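Local coordinates for Sqt1 (Chaetomium thermophilum, PDB 4ZOY), which probably acts as a dedicated WD40-repeat chaperone that captures a nascent ribosomal protein, uL16 (Rpl10) in the yeast relative, during ribosome biogenesis, at residues A[230-233]-A[237-240]; A[204-209]-A[214-219]; A[25-30]-A[119-124]; A[459-464]-A[468-473]. All blocks are in the same frame, centred on the assembly; numbering follows the deposited sequence.

How the contacts relate
All four contacts belong to one beta-propeller, whose eight four-stranded antiparallel sheets follow one another round the ring. Contacts 1 and 2 fall in one blade and touch: strand 214-218 of contact 2 is the sheet neighbour of strand 235-239 in contact 1, and Ser-238 OG lies 2.8 Å from His-215 ND1, a probable hydrogen bond. Contact 4 is on the opposite side of the chain's centre, its own centre 26 Å from that of contact 2. It is a hairpin in the blade that strand 9-11 completes. Contact 3 joins the next two blades and lies near contact 4, with centres 17 Å apart and nearest atoms about 5 Å apart, without touching it.

Contact 1 of 4, residues A[230-233]-A[237-240]; sequences TDNG and VSLT
Asn-232 and Ser-238 make the closest approach in this contact between a loop and the outermost strand of a propeller blade: ND2 of Asn-232 lies 3.2 Å from OG of Ser-238. The amide reaches inward because CG stands between the backbone N and the carbonyl carbon (chi1 63°), which folds the side chain back over its own turn. Beside it, the CG2 methyl of Thr-230 rests against the backbone of strand 235-239, 4.1 Å from the N of Val-237. The packed part goes little further: the segments bury only 116 Å².

On the outer side the chain is a type I turn from Thr-230 to Gly-233, closed by Gly-233 N to Thr-230 O at 3.0 Å. Asp-231 and Gly-233 are exposed there, the glycine with positive phi.

Most of the polar grip passes through the residues that link the two segments. Thr-235 OG1 bonds both Thr-230 OG1 and Ser-238 OG, while Asn-232 OD1 accepts from the backbone N of Gln-234 and of Thr-235. The Ser-238 hydroxyl is also hydrogen-bonded to His-215 of the neighbouring strand. The chemistry thus implies a connection held by a small network of hydroxyl and amide groups, with hydrophobic packing secondary.

Contact 2 of 4, residues A[204-209]-A[214-219]; sequences LLATVS and LHVYDV
Strands 204-209 and 214-218 run antiparallel at 161°, with Leu-205 opposite Tyr-217 and Thr-207 opposite His-215 as hydrogen-bonded pairs. The straightest of their four bonds runs from Thr-207 N to His-215 O, 2.9 Å long with 171° at the hydrogen, and Tyr-217 N gives the shortest, 2.8 Å to Leu-205 O.

One face is largely aliphatic. Val-216 spreads its methyls along the partner strand: CG1, anti to the backbone N (chi1 -176°), meets CB of Leu-204, while CG2 lies 3.8 Å from CB of Ala-206. Farther along, Leu-214 crosses Val-208 at a slant and brings CD1 to 3.9 Å from its CG1. Val-264 and Val-266 of the next blade cover this side.

The other face carries the ring of Tyr-217. Its CD2 lies 4.1 Å from CG of Leu-205, and CG2 of Thr-207 sits at the ring edge, in plane, 3.6 Å from CE2. The hydroxyl end reaches Thr-207, with OH only 2.8 Å from OG1, a probable hydrogen bond. Thr-207 OG1 also bonds His-189 NE2, so the buried hydroxyl links a histidine to a tyrosine; the ring itself stacks on Tyr-186. The arrangement corresponds to the hydrogen-bonded His-Ser/Thr-Trp core of a WD40 repeat, with tyrosine at the place usually taken by the tryptophan of the Trp-Asp pair.

Contact 3 of 4, residues A[25-30]-A[119-124]; sequences PLYPNI and VSVPQN
Tyr-27 and Val-121 form the heart of this contact, passing each other and pointing opposite ways, so that CG1 of the valine comes to 3.4 Å from CE2 of the ring. The other methyl of the same valine is used as well: CG2 meets CD1 of Ile-30 tip to tip at 3.8 Å. Val-121 thus sits with one branch on the tyrosine and the other on the isoleucine. Its CG1 lies anti to the backbone N (chi1 -178°), which turns that branch to the ring. Past the hydroxyl of Tyr-27, the side-chain amide of Gln-123 comes in from the opposite direction, its plane within 5° of the ring plane, but its orientation in the model is doubtful.

Behind this first shell, CB of Leu-26 covers one ring face from 3.8 Å above the centre. A type I turn from Tyr-27 to Ile-30, closed by Ile-30 N to Tyr-27 O at 2.9 Å, brings the tyrosine ring and the isoleucine to the same valine. His-24 steadies the turn's entry, its ND1 accepting from the backbone N of Leu-26 and of Tyr-27, and Phe-97 backs Ile-30.

The loop between strands 18-23 and 30-36 of one blade is thereby joined to the chain just after strand 114-120 in the next. Three side chains in van der Waals contact do most of the work, which implies an inter-blade seam that is largely apolar, made by an aromatic ring and two branched aliphatic chains.

Contact 4 of 4, residues A[459-464]-A[468-473]; sequences GFVQGE and RIVTVG
The carbonyl O of Val-470 is approached by three atoms of the facing strand: it accepts a hydrogen bond from Val-461 N at 2.9 Å, takes a CA-H...O contact from Phe-460 at 3.1 Å, and has CB of the phenylalanine close by. The two strands form an antiparallel beta hairpin in the blade that closes the propeller, where strand 9-11 from the start of the chain supplies the outermost strand beyond 478-482. Val-461 O receives Val-470 N in return. At the Gly-459 end the pairing is uneven, for Val-472 N reaches Gly-459 O from well above the carbonyl plane, 44° out of it, and the reverse bond is weak.

On one face Val-461 and Val-470 run alongside each other in the same direction, with CG2 of the first 4.0 Å from CB of the second. Val-472 stands over the bare backbone of Gly-459, its CG2 3.5 Å from the glycine N, and Ile-21 of the neighbouring blade packs on this side.

On the other face Phe-460 leads its ring away from the hairpin, CG lying between the backbone N and the carbonyl carbon (chi1 65°), toward a cation-pi contact with Lys-378. Its CB stays behind, near the methyls of Ile-469 and Thr-471. The buried Thr-471 OG1 bonds His-448 NE2, as in the histidine-threonine pair of WD40 repeats. Where the strands part, one water bridges them, donating to Gln-462 O at 2.9 Å and accepting from Arg-468 N at 3.0 Å.

Contact 1 of 4, residues A[230-233]-A[237-240]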
loop_
_atom_site.group_PDB
_atom_site.type_symbol
_atom_site.label_atom_id
_atom_site.label_comp_id
_atom_site.label_asym_id
_atom_site.label_seq_id
_atom_site.Cartn_x
_atom_site.Cartn_y
_atom_site.Cartn_z
ATOM N N THR A 230 -21.585 -5.329 -14.528
ATOM C CA THR A 230 -22.592 -4.282 -14.626
ATOM C C THR A 230 -22.834 -3.895 -16.073
ATOM O O THR A 230 -22.207 -4.442 -16.985
ATOM C CB THR A 230 -22.176 -3.014 -13.845
ATOM O OG1 THR A 230 -21.096 -2.367 -14.526
ATOM C CG2 THR A 230 -21.752 -3.363 -12.426
ATOM N N ASP A 231 -23.725 -2.924 -16.268
ATOM C CA ASP A 231 -24.084 -2.438 -17.596
ATOM C C ASP A 231 -22.895 -1.916 -18.399
ATOM O O ASP A 231 -22.937 -1.914 -19.627
ATOM C CB ASP A 231 -25.140 -1.328 -17.492
ATOM C CG ASP A 231 -26.471 -1.830 -16.972
ATOM O OD1 ASP A 231 -26.938 -2.886 -17.449
ATOM O OD2 ASP A 231 -27.052 -1.164 -16.089
ATOM N N ASN A 232 -21.838 -1.463 -17.727
ATOM C CA ASN A 232 -20.710 -0.891 -18.460
ATOM C C ASN A 232 -19.787 -1.977 -19.010
ATOM O O ASN A 232 -18.857 -1.698 -19.766
ATOM C CB ASN A 232 -19.934 0.115 -17.590
ATOM C CG ASN A 232 -19.289 -0.511 -16.354
ATOM O OD1 ASN A 232 -18.775 -1.631 -16.388
ATOM N ND2 ASN A 232 -19.305 0.232 -15.254
ATOM N N GLY A 233 -20.057 -3.218 -18.628
ATOM C CA GLY A 233 -19.348 -4.360 -19.175
ATOM C C GLY A 233 -17.973 -4.572 -18.572
ATOM O O GLY A 233 -17.352 -5.613 -18.767
ATOM N N VAL A 237 -18.782 -4.053 -9.713
ATOM C CA VAL A 237 -19.377 -3.033 -8.845
ATOM C C VAL A 237 -18.974 -1.667 -9.371
ATOM O O VAL A 237 -17.800 -1.435 -9.673
ATOM C CB VAL A 237 -18.906 -3.150 -7.368
ATOM C CG1 VAL A 237 -19.342 -1.920 -6.556
ATOM C CG2 VAL A 237 -19.413 -4.414 -6.731
ATOM N N SER A 238 -19.944 -0.768 -9.503
ATOM C CA SER A 238 -19.689 0.628 -9.820
ATOM C C SER A 238 -20.609 1.478 -8.956
ATOM O O SER A 238 -21.835 1.391 -9.076
ATOM C CB SER A 238 -19.924 0.923 -11.308
ATOM O OG SER A 238 -18.859 0.439 -12.113
ATOM N N LEU A 239 -20.022 2.279 -8.072
ATOM C CA LEU A 239 -20.787 3.162 -7.197
ATOM C C LEU A 239 -20.226 4.570 -7.287
ATOM O O LEU A 239 -19.005 4.768 -7.299
ATOM C CB LEU A 239 -20.756 2.657 -5.756
ATOM C CG LEU A 239 -21.509 1.346 -5.529
ATOM C CD1 LEU A 239 -21.123 0.736 -4.198
ATOM C CD2 LEU A 239 -23.016 1.598 -5.586
ATOM N N THR A 240 -21.116 5.553 -7.370
ATOM C CA THR A 240 -20.692 6.927 -7.561
ATOM C C THR A 240 -21.404 7.880 -6.621
ATOM O O THR A 240 -22.167 7.460 -5.746
ATOM C CB THR A 240 -20.941 7.419 -9.001
ATOM O OG1 THR A 240 -22.352 7.583 -9.203
ATOM C CG2 THR A 240 -20.382 6.440 -10.029
#

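Contact 2 of 4, residues A[204-209]-A[214-219]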
loop_
_atom_site.group_PDB
_atom_site.type_symbol
_atom_site.label_atom_id
_atom_site.label_comp_id
_atom_site.label_asym_id
_atom_site.label_seq_id
_atom_site.Cartn_x
_atom_site.Cartn_y
_atom_site.Cartn_z
ATOM N N LEU A 204 -10.211 -9.472 -9.409
ATOM C CA LEU A 204 -10.889 -8.190 -9.313
ATOM C C LEU A 204 -9.916 -7.117 -8.849
ATOM O O LEU A 204 -9.031 -7.384 -8.031
ATOM C CB LEU A 204 -12.070 -8.275 -8.330
ATOM C CG LEU A 204 -13.164 -9.253 -8.746
ATOM C CD1 LEU A 204 -14.239 -9.306 -7.660
ATOM C CD2 LEU A 204 -13.741 -8.825 -10.084
ATOM N N LEU A 205 -10.100 -5.910 -9.356
ATOM C CA LEU A 205 -9.283 -4.769 -8.964
ATOM C C LEU A 205 -10.209 -3.641 -8.542
ATOM O O LEU A 205 -10.972 -3.122 -9.354
ATOM C CB LEU A 205 -8.378 -4.328 -10.123
ATOM C CG LEU A 205 -7.563 -3.059 -9.919
ATOM C CD1 LEU A 205 -6.555 -3.223 -8.777
ATOM C CD2 LEU A 205 -6.865 -2.696 -11.215
ATOM N N ALA A 206 -10.152 -3.275 -7.261
ATOM C CA ALA A 206 -10.987 -2.207 -6.727
ATOM C C ALA A 206 -10.209 -0.913 -6.636
ATOM O O ALA A 206 -9.142 -0.879 -6.032
ATOM C CB ALA A 206 -11.521 -2.595 -5.359
ATOM N N THR A 207 -10.733 0.141 -7.246
ATOM C CA THR A 207 -10.077 1.446 -7.189
ATOM C C THR A 207 -11.055 2.538 -6.792
ATOM O O THR A 207 -12.271 2.441 -7.019
ATOM C CB THR A 207 -9.396 1.814 -8.522
ATOM O OG1 THR A 207 -10.384 2.035 -9.539
ATOM C CG2 THR A 207 -8.446 0.698 -8.961
ATOM N N VAL A 208 -10.511 3.572 -6.169
ATOM C CA VAL A 208 -11.316 4.679 -5.663
ATOM C C VAL A 208 -10.743 6.007 -6.112
ATOM O O VAL A 208 -9.595 6.081 -6.545
ATOM C CB VAL A 208 -11.409 4.657 -4.130
ATOM C CG1 VAL A 208 -12.182 3.437 -3.677
ATOM C CG2 VAL A 208 -10.013 4.697 -3.493
ATOM N N SER A 209 -11.555 7.055 -5.991
ATOM C CA SER A 209 -11.224 8.358 -6.551
ATOM C C SER A 209 -11.654 9.506 -5.652
ATOM O O SER A 209 -12.602 9.377 -4.870
ATOM C CB SER A 209 -11.881 8.506 -7.933
ATOM O OG SER A 209 -11.744 9.813 -8.469
ATOM N N LEU A 214 -16.228 4.393 -6.688
ATOM C CA LEU A 214 -15.583 3.093 -6.535
ATOM C C LEU A 214 -15.905 2.253 -7.755
ATOM O O LEU A 214 -17.070 2.115 -8.099
ATOM C CB LEU A 214 -16.082 2.368 -5.281
ATOM C CG LEU A 214 -15.917 0.848 -5.187
ATOM C CD1 LEU A 214 -14.446 0.465 -4.952
ATOM C CD2 LEU A 214 -16.776 0.243 -4.085
ATOM N N HIS A 215 -14.889 1.699 -8.405
ATOM C CA HIS A 215 -15.101 0.742 -9.483
ATOM C C HIS A 215 -14.292 -0.504 -9.196
ATOM O O HIS A 215 -13.134 -0.419 -8.771
ATOM C CB HIS A 215 -14.735 1.331 -10.840
ATOM C CG HIS A 215 -15.583 2.500 -11.212
ATOM N ND1 HIS A 215 -16.898 2.358 -11.607
ATOM C CD2 HIS A 215 -15.329 3.828 -11.204
ATOM C CE1 HIS A 215 -17.408 3.550 -11.847
ATOM N NE2 HIS A 215 -16.482 4.461 -11.607
ATOM N N VAL A 216 -14.902 -1.662 -9.415
ATOM C CA VAL A 216 -14.215 -2.918 -9.202
ATOM C C VAL A 216 -14.172 -3.660 -10.534
ATOM O O VAL A 216 -15.188 -4.174 -11.000
ATOM C CB VAL A 216 -14.900 -3.765 -8.119
ATOM C CG1 VAL A 216 -14.096 -5.025 -7.873
ATOM C CG2 VAL A 216 -15.034 -2.957 -6.814
ATOM N N TYR A 217 -12.984 -3.697 -11.140
ATOM C CA TYR A 217 -12.839 -4.156 -12.521
ATOM C C TYR A 217 -12.683 -5.649 -12.638
ATOM O O TYR A 217 -11.951 -6.282 -11.878
ATOM C CB TYR A 217 -11.638 -3.487 -13.197
ATOM C CG TYR A 217 -11.565 -2.003 -12.957
ATOM C CD1 TYR A 217 -12.378 -1.114 -13.652
ATOM C CD2 TYR A 217 -10.683 -1.496 -12.019
ATOM C CE1 TYR A 217 -12.307 0.252 -13.406
ATOM C CE2 TYR A 217 -10.604 -0.149 -11.768
ATOM C CZ TYR A 217 -11.414 0.722 -12.462
ATOM O OH TYR A 217 -11.324 2.063 -12.189
ATOM N N ASP A 218 -13.378 -6.201 -13.629
ATOM C CA ASP A 218 -13.248 -7.598 -14.032
ATOM C C ASP A 218 -12.035 -7.772 -14.944
ATOM O O ASP A 218 -12.178 -7.890 -16.166
ATOM C CB ASP A 218 -14.526 -8.044 -14.750
ATOM C CG ASP A 218 -14.489 -9.496 -15.191
ATOM O OD1 ASP A 218 -13.899 -10.332 -14.486
ATOM O OD2 ASP A 218 -15.090 -9.790 -16.250
ATOM N N VAL A 219 -10.846 -7.781 -14.350
ATOM C CA VAL A 219 -9.624 -7.550 -15.119
ATOM C C VAL A 219 -9.363 -8.633 -16.173
ATOM O O VAL A 219 -8.882 -8.332 -17.277
ATOM C CB VAL A 219 -8.415 -7.437 -14.173
ATOM C CG1 VAL A 219 -7.107 -7.420 -14.954
ATOM C CG2 VAL A 219 -8.552 -6.163 -13.340
#

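Contact 3 of 4, residues A[25-30]-A[119-124]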
loop_
_atom_site.group_PDB
_atom_site.type_symbol
_atom_site.label_atom_id
_atom_site.label_comp_id
_atom_site.label_asym_id
_atom_site.label_seq_id
_atom_site.Cartn_x
_atom_site.Cartn_y
_atom_site.Cartn_z
ATOM N N PRO A 25 9.582 -9.992 -3.015
ATOM C CA PRO A 25 8.682 -10.937 -2.332
ATOM C C PRO A 25 9.364 -12.205 -1.818
ATOM O O PRO A 25 8.809 -12.858 -0.935
ATOM C CB PRO A 25 7.651 -11.289 -3.416
ATOM C CG PRO A 25 8.338 -11.029 -4.699
ATOM C CD PRO A 25 9.219 -9.820 -4.430
ATOM N N LEU A 26 10.530 -12.537 -2.356
ATOM C CA LEU A 26 11.261 -13.726 -1.915
ATOM C C LEU A 26 12.428 -13.384 -0.997
ATOM O O LEU A 26 12.802 -14.177 -0.134
ATOM C CB LEU A 26 11.788 -14.506 -3.114
ATOM C CG LEU A 26 10.777 -14.948 -4.164
ATOM C CD1 LEU A 26 11.478 -15.761 -5.238
ATOM C CD2 LEU A 26 9.638 -15.734 -3.532
ATOM N N TYR A 27 13.004 -12.202 -1.196
ATOM C CA TYR A 27 14.218 -11.811 -0.488
ATOM C C TYR A 27 13.991 -10.479 0.222
ATOM O O TYR A 27 14.184 -9.411 -0.370
ATOM C CB TYR A 27 15.391 -11.724 -1.464
ATOM C CG TYR A 27 15.487 -12.942 -2.353
ATOM C CD1 TYR A 27 15.770 -14.190 -1.816
ATOM C CD2 TYR A 27 15.290 -12.846 -3.724
ATOM C CE1 TYR A 27 15.851 -15.314 -2.617
ATOM C CE2 TYR A 27 15.370 -13.967 -4.536
ATOM C CZ TYR A 27 15.653 -15.195 -3.973
ATOM O OH TYR A 27 15.735 -16.310 -4.774
ATOM N N PRO A 28 13.576 -10.536 1.493
ATOM C CA PRO A 28 13.144 -9.335 2.224
ATOM C C PRO A 28 14.274 -8.322 2.396
ATOM O O PRO A 28 14.016 -7.146 2.659
ATOM C CB PRO A 28 12.698 -9.883 3.585
ATOM C CG PRO A 28 12.564 -11.360 3.407
ATOM C CD PRO A 28 13.488 -11.754 2.317
ATOM N N ASN A 29 15.516 -8.763 2.238
ATOM C CA ASN A 29 16.651 -7.855 2.350
ATOM C C ASN A 29 16.796 -6.921 1.149
ATOM O O ASN A 29 17.519 -5.932 1.204
ATOM C CB ASN A 29 17.944 -8.653 2.536
ATOM C CG ASN A 29 18.200 -9.610 1.392
ATOM O OD1 ASN A 29 17.383 -10.490 1.112
ATOM N ND2 ASN A 29 19.326 -9.429 0.705
ATOM N N ILE A 30 16.118 -7.239 0.053
ATOM C CA ILE A 30 16.204 -6.419 -1.140
ATOM C C ILE A 30 15.035 -5.449 -1.160
ATOM O O ILE A 30 13.880 -5.851 -1.286
ATOM C CB ILE A 30 16.217 -7.273 -2.417
ATOM C CG1 ILE A 30 17.409 -8.234 -2.383
ATOM C CG2 ILE A 30 16.259 -6.389 -3.658
ATOM C CD1 ILE A 30 17.540 -9.085 -3.620
ATOM N N VAL A 119 14.951 -8.113 -12.962
ATOM C CA VAL A 119 15.696 -8.379 -11.741
ATOM C C VAL A 119 16.244 -9.798 -11.737
ATOM O O VAL A 119 15.525 -10.744 -12.050
ATOM C CB VAL A 119 14.816 -8.188 -10.489
ATOM C CG1 VAL A 119 15.634 -8.391 -9.217
ATOM C CG2 VAL A 119 14.163 -6.812 -10.498
ATOM N N SER A 120 17.519 -9.938 -11.385
ATOM C CA SER A 120 18.130 -11.249 -11.203
ATOM C C SER A 120 18.790 -11.339 -9.837
ATOM O O SER A 120 19.565 -10.463 -9.460
ATOM C CB SER A 120 19.155 -11.533 -12.301
ATOM O OG SER A 120 18.516 -11.840 -13.525
ATOM N N VAL A 121 18.480 -12.400 -9.100
ATOM C CA VAL A 121 18.983 -12.572 -7.740
ATOM C C VAL A 121 19.623 -13.958 -7.580
ATOM O O VAL A 121 18.970 -14.906 -7.142
ATOM C CB VAL A 121 17.860 -12.371 -6.705
ATOM C CG1 VAL A 121 18.402 -12.503 -5.288
ATOM C CG2 VAL A 121 17.212 -11.009 -6.886
ATOM N N PRO A 122 20.917 -14.063 -7.945
ATOM C CA PRO A 122 21.737 -15.279 -7.963
ATOM C C PRO A 122 22.015 -15.767 -6.558
ATOM O O PRO A 122 22.756 -15.115 -5.858
ATOM C CB PRO A 122 23.039 -14.821 -8.615
ATOM C CG PRO A 122 22.670 -13.585 -9.382
ATOM C CD PRO A 122 21.648 -12.916 -8.504
ATOM N N GLN A 123 21.493 -16.927 -6.170
ATOM C CA GLN A 123 21.845 -17.551 -4.880
ATOM C C GLN A 123 23.340 -17.879 -4.804
ATOM O O GLN A 123 23.891 -18.065 -3.715
ATOM C CB GLN A 123 21.025 -18.843 -4.610
ATOM C CG GLN A 123 19.583 -18.626 -4.207
ATOM C CD GLN A 123 19.308 -17.185 -3.795
ATOM O OE1 GLN A 123 18.945 -16.323 -4.613
ATOM N NE2 GLN A 123 19.436 -16.930 -2.504
ATOM N N ASN A 124 23.998 -17.915 -5.958
ATOM C CA ASN A 124 25.433 -18.183 -6.024
ATOM C C ASN A 124 26.310 -16.958 -5.774
ATOM O O ASN A 124 26.888 -16.810 -4.697
ATOM C CB ASN A 124 25.792 -18.777 -7.388
ATOM C CG ASN A 124 25.303 -20.206 -7.558
ATOM O OD1 ASN A 124 25.105 -20.938 -6.579
ATOM N ND2 ASN A 124 25.120 -20.616 -8.806
#

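Contact 4 of 4, residues A[459-464]-A[468-473]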
loop_
_atom_site.group_PDB
_atom_site.type_symbol
_atom_site.label_atom_id
_atom_site.label_comp_id
_atom_site.label_asym_id
_atom_site.label_seq_id
_atom_site.Cartn_x
_atom_site.Cartn_y
_atom_site.Cartn_z
ATOM N N GLY A 459 6.055 5.815 4.498
ATOM C CA GLY A 459 5.795 4.438 4.119
ATOM C C GLY A 459 6.737 3.502 4.829
ATOM O O GLY A 459 7.694 3.940 5.492
ATOM N N PHE A 460 6.462 2.207 4.717
ATOM C CA PHE A 460 7.350 1.186 5.238
ATOM C C PHE A 460 7.063 -0.162 4.592
ATOM O O PHE A 460 5.993 -0.385 4.019
ATOM C CB PHE A 460 7.244 1.062 6.772
ATOM C CG PHE A 460 5.905 0.585 7.262
ATOM C CD1 PHE A 460 5.647 -0.773 7.378
ATOM C CD2 PHE A 460 4.921 1.487 7.619
ATOM C CE1 PHE A 460 4.411 -1.230 7.818
ATOM C CE2 PHE A 460 3.688 1.046 8.065
ATOM C CZ PHE A 460 3.436 -0.319 8.164
ATOM N N VAL A 461 8.049 -1.042 4.674
ATOM C CA VAL A 461 7.832 -2.467 4.456
ATOM C C VAL A 461 8.338 -3.225 5.674
ATOM O O VAL A 461 9.178 -2.724 6.426
ATOM C CB VAL A 461 8.545 -2.976 3.190
ATOM C CG1 VAL A 461 7.946 -2.341 1.931
ATOM C CG2 VAL A 461 10.057 -2.709 3.264
ATOM N N GLN A 462 7.837 -4.440 5.881
ATOM C CA GLN A 462 8.188 -5.187 7.083
ATOM C C GLN A 462 8.341 -6.682 6.828
ATOM O O GLN A 462 8.374 -7.467 7.779
ATOM C CB GLN A 462 7.147 -4.959 8.180
ATOM C CG GLN A 462 5.726 -5.414 7.814
ATOM C CD GLN A 462 4.718 -5.134 8.911
ATOM O OE1 GLN A 462 5.069 -5.016 10.090
ATOM N NE2 GLN A 462 3.450 -5.018 8.530
ATOM N N GLY A 463 8.437 -7.072 5.565
ATOM C CA GLY A 463 8.656 -8.474 5.231
ATOM C C GLY A 463 7.499 -9.356 5.646
ATOM O O GLY A 463 6.423 -8.874 5.937
ATOM N N GLU A 464 7.731 -10.659 5.688
ATOM C CA GLU A 464 6.683 -11.592 6.088
ATOM C C GLU A 464 6.483 -11.638 7.599
ATOM O O GLU A 464 5.361 -11.789 8.077
ATOM C CB GLU A 464 7.006 -12.996 5.573
ATOM C CG GLU A 464 6.852 -13.155 4.071
ATOM C CD GLU A 464 5.403 -13.160 3.639
ATOM O OE1 GLU A 464 4.542 -13.543 4.459
ATOM O OE2 GLU A 464 5.126 -12.770 2.486
ATOM N N ARG A 468 11.968 -7.061 10.608
ATOM C CA ARG A 468 12.771 -5.960 10.106
ATOM C C ARG A 468 11.878 -5.009 9.346
ATOM O O ARG A 468 11.184 -5.405 8.409
ATOM C CB ARG A 468 13.904 -6.460 9.213
ATOM C CG ARG A 468 15.054 -7.036 10.011
ATOM C CD ARG A 468 16.394 -6.709 9.385
ATOM N NE ARG A 468 17.483 -6.929 10.332
ATOM C CZ ARG A 468 18.773 -6.850 10.019
ATOM N NH1 ARG A 468 19.140 -6.558 8.778
ATOM N NH2 ARG A 468 19.696 -7.063 10.949
ATOM N N ILE A 469 11.890 -3.754 9.775
ATOM C CA ILE A 469 11.055 -2.711 9.181
ATOM C C ILE A 469 11.952 -1.705 8.491
ATOM O O ILE A 469 12.919 -1.228 9.083
ATOM C CB ILE A 469 10.189 -2.008 10.246
ATOM C CG1 ILE A 469 9.318 -3.034 10.984
ATOM C CG2 ILE A 469 9.347 -0.891 9.636
ATOM C CD1 ILE A 469 8.555 -2.460 12.157
ATOM N N VAL A 470 11.669 -1.419 7.226
ATOM C CA VAL A 470 12.389 -0.372 6.510
ATOM C C VAL A 470 11.417 0.736 6.183
ATOM O O VAL A 470 10.332 0.488 5.663
ATOM C CB VAL A 470 13.054 -0.895 5.226
ATOM C CG1 VAL A 470 13.938 0.196 4.608
ATOM C CG2 VAL A 470 13.883 -2.148 5.529
ATOM N N THR A 471 11.808 1.962 6.515
ATOM C CA THR A 471 10.936 3.130 6.408
ATOM C C THR A 471 11.410 4.119 5.361
ATOM O O THR A 471 12.593 4.157 5.011
ATOM C CB THR A 471 10.847 3.880 7.727
ATOM O OG1 THR A 471 12.167 4.313 8.101
ATOM C CG2 THR A 471 10.264 2.997 8.821
ATOM N N VAL A 472 10.483 4.935 4.878
ATOM C CA VAL A 472 10.838 6.060 4.016
ATOM C C VAL A 472 10.217 7.319 4.609
ATOM O O VAL A 472 9.054 7.334 5.042
ATOM C CB VAL A 472 10.391 5.845 2.543
ATOM C CG1 VAL A 472 11.182 4.716 1.907
ATOM C CG2 VAL A 472 8.878 5.584 2.432
ATOM N N GLY A 473 11.019 8.381 4.685
ATOM C CA GLY A 473 10.568 9.596 5.341
ATOM C C GLY A 473 10.529 10.855 4.485
ATOM O O GLY A 473 11.251 10.995 3.490
HETATM O O HOH W 1 10.829 -8.899 8.476
#